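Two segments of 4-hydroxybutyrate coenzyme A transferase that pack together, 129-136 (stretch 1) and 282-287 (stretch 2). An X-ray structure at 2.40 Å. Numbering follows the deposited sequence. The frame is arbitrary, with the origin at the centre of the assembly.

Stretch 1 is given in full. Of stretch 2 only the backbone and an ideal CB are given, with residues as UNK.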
# COMPACT_ATOMS: atom_id res chain seq x y z
N LEU A 129 -15.07 8.48 -24.94
CA LEU A 129 -13.67 8.72 -24.63
C LEU A 129 -12.86 7.61 -25.25
O LEU A 129 -11.63 7.60 -25.16
CB LEU A 129 -13.46 8.72 -23.13
CG LEU A 129 -14.15 9.87 -22.42
CD1 LEU A 129 -13.82 9.84 -20.94
CD2 LEU A 129 -13.71 11.18 -23.04
N GLY A 130 -13.54 6.65 -25.85
CA GLY A 130 -12.87 5.55 -26.52
C GLY A 130 -11.95 4.62 -25.75
O GLY A 130 -12.30 4.12 -24.68
N ILE A 131 -10.75 4.40 -26.30
CA ILE A 131 -9.80 3.48 -25.68
C ILE A 131 -9.16 3.94 -24.37
O ILE A 131 -8.40 3.18 -23.76
CB ILE A 131 -8.69 3.07 -26.65
CG1 ILE A 131 -7.88 4.30 -27.07
CG2 ILE A 131 -9.30 2.38 -27.84
CD1 ILE A 131 -6.72 3.98 -27.99
N SER A 132 -9.47 5.15 -23.94
CA SER A 132 -8.93 5.64 -22.68
C SER A 132 -9.94 6.37 -21.83
O SER A 132 -10.28 7.51 -22.10
CB SER A 132 -7.75 6.58 -22.90
OG SER A 132 -6.59 5.85 -23.24
N VAL A 133 -10.42 5.69 -20.78
CA VAL A 133 -11.35 6.32 -19.87
C VAL A 133 -10.51 6.83 -18.72
O VAL A 133 -10.57 8.01 -18.37
CB VAL A 133 -12.39 5.34 -19.35
CG1 VAL A 133 -13.27 6.02 -18.32
CG2 VAL A 133 -13.24 4.83 -20.50
N GLU A 134 -9.70 5.95 -18.14
CA GLU A 134 -8.82 6.32 -17.04
C GLU A 134 -9.37 7.43 -16.14
O GLU A 134 -10.45 7.29 -15.55
CB GLU A 134 -7.42 6.71 -17.57
CG GLU A 134 -7.33 7.18 -19.04
CD GLU A 134 -6.91 8.63 -19.18
OE1 GLU A 134 -6.57 9.08 -20.30
OE2 GLU A 134 -6.91 9.34 -18.16
N ALA A 135 -8.64 8.53 -16.02
CA ALA A 135 -9.05 9.64 -15.17
C ALA A 135 -9.53 10.84 -15.94
O ALA A 135 -9.85 11.89 -15.35
CB ALA A 135 -7.91 10.05 -14.27
N THR A 136 -9.61 10.71 -17.26
CA THR A 136 -10.05 11.82 -18.10
C THR A 136 -11.53 12.13 -17.84
O THR A 136 -11.95 13.29 -17.83
CB THR A 136 -9.74 11.51 -19.61
OG1 THR A 136 -10.37 12.49 -20.45
CG2 THR A 136 -10.22 10.13 -19.99
N UNK A 282 -16.03 -3.65 -21.32
CA UNK A 282 -16.36 -2.47 -20.55
C UNK A 282 -15.15 -1.69 -20.05
O UNK A 282 -14.33 -2.18 -19.26
CB UNK A 282 -17.23 -2.88 -19.36
N UNK A 283 -15.04 -0.46 -20.53
CA UNK A 283 -13.99 0.45 -20.14
C UNK A 283 -14.56 1.22 -18.98
O UNK A 283 -15.46 2.04 -19.13
CB UNK A 283 -13.54 1.36 -21.28
N UNK A 284 -14.02 0.95 -17.81
CA UNK A 284 -14.48 1.56 -16.58
C UNK A 284 -13.47 2.58 -16.06
O UNK A 284 -12.29 2.51 -16.38
CB UNK A 284 -14.74 0.49 -15.52
N UNK A 285 -13.97 3.49 -15.23
CA UNK A 285 -13.18 4.55 -14.60
C UNK A 285 -12.15 3.96 -13.64
O UNK A 285 -12.50 3.17 -12.77
CB UNK A 285 -14.09 5.53 -13.86
N UNK A 286 -10.88 4.34 -13.79
CA UNK A 286 -9.82 3.82 -12.93
C UNK A 286 -10.12 3.92 -11.44
O UNK A 286 -9.59 3.15 -10.65
CB UNK A 286 -8.52 4.56 -13.23
N UNK A 287 -10.94 4.89 -11.05
CA UNK A 287 -11.27 5.02 -9.63
C UNK A 287 -11.97 3.77 -9.13
O UNK A 287 -11.96 3.49 -7.94
CB UNK A 287 -12.15 6.25 -9.39

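Position 282 sits in a strand, with phi and psi of -115° and 117°, and nothing of stretch 1 lies within 5.5 Å of its ideal CB. Stretch 1 therefore sets no rule here; the extended backbone mildly favours beta-branched residues, but much else would fit. The deposited residue is I282, which makes no contact with stretch 1.

Position 283 continues the strand, and its CA-to-CB bond points toward stretch 1. The ideal CB lies 3.6 Å from V133 CG2 and 4.5 Å from G130 O, so a side chain starts against a methyl group and can extend along the backbone of the type II' turn from L129 to S132. The methyl asks for an apolar neighbour. The carbonyls of G130 and I131 could accept from a donor, but an apolar side chain long enough to reach the turn can also pack against its backbone; leucine, methionine or an aromatic would all be reasonable. The residue is F283, with chi1 in m. Its CB packs 3.5 Å from V133 CG2, and its ring reaches the turn: G130 O lies over one face, 3.8 Å from F283 CD2, while I131 O approaches obliquely, 3.6 Å from F283 CE2. It has the largest area covered by the other stretch of any residue in the contact.

Position 284 turns its CB away, with no atom of stretch 1 within 5.5 Å, so the choice is left to other surroundings. It is M284, modelled as selenomethionine. Its backbone does the touching, with M284 O 4.1 Å from V133 CB.

Position 285 points its CB sideways, 4.4 Å from E134 O and 4.6 Å from V133 CG1. Immediately after it a helix begins, which makes this the N-cap position, where Asp, Asn, Ser or Thr can accept from a free backbone amide. A donor on the side chain might also suit E134 O, which gives Asn, Ser and Thr some appeal. The deposited D285 answers the helix: its OD1 accepts from the backbone N at 287 at 3.0 Å, almost linearly. The same D285 OD1 stands 3.0 Å from E134 O, but both are acceptors and the pair is no hydrogen bond. V133 CG1 rests 4.0 Å from D285 CA.

Position 286 opens the helix and aims its CB toward stretch 1, 4.1 Å from E134 O and 4.9 Å from A135 N. Its backbone N donates a weak hydrogen bond to E134 O at 3.5 Å, so the side chain need not serve that carbonyl. A135 CB offers a small apolar surface, suited to Val, Ile, Leu or Met. I286 takes it: I286 CD1 meets A135 CB at 3.4 Å, I286 CG1 passes 3.2 Å from E134 O, and I286 CG2 lies 4.1 Å from E134 CB.

Position 287 is helical with a sideways CB and no neighbour in stretch 1, so any good helix former would serve. E287 is such a residue, and its backbone N supplies the capping bond to D285.

Stretch 2 (282-287) IFMDIE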
# COMPACT_ATOMS: atom_id res chain seq x y z
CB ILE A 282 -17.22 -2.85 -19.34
CG1 ILE A 282 -18.52 -3.50 -19.83
CG2 ILE A 282 -17.51 -1.61 -18.48
CD1 ILE A 282 -19.35 -2.62 -20.75
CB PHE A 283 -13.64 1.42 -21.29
CG PHE A 283 -12.84 0.78 -22.38
CD1 PHE A 283 -13.41 -0.14 -23.25
CD2 PHE A 283 -11.48 1.08 -22.52
CE1 PHE A 283 -12.65 -0.76 -24.23
CE2 PHE A 283 -10.71 0.46 -23.50
CZ PHE A 283 -11.30 -0.46 -24.36
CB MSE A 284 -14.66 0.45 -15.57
CG MSE A 284 -15.41 0.80 -14.32
SE MSE A 284 -15.57 -0.85 -13.34
CE MSE A 284 -17.12 -1.52 -14.27
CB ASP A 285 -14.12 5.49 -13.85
CG ASP A 285 -13.39 6.48 -12.94
OD1 ASP A 285 -12.17 6.68 -13.11
OD2 ASP A 285 -14.05 7.07 -12.07
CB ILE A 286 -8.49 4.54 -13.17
CG1 ILE A 286 -8.74 6.05 -13.13
CG2 ILE A 286 -7.88 4.11 -14.48
CD1 ILE A 286 -7.49 6.84 -13.15
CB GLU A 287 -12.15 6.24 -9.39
CG GLU A 287 -12.47 6.46 -7.93
CD GLU A 287 -13.15 7.80 -7.68
OE1 GLU A 287 -13.62 8.02 -6.54
OE2 GLU A 287 -13.20 8.63 -8.61
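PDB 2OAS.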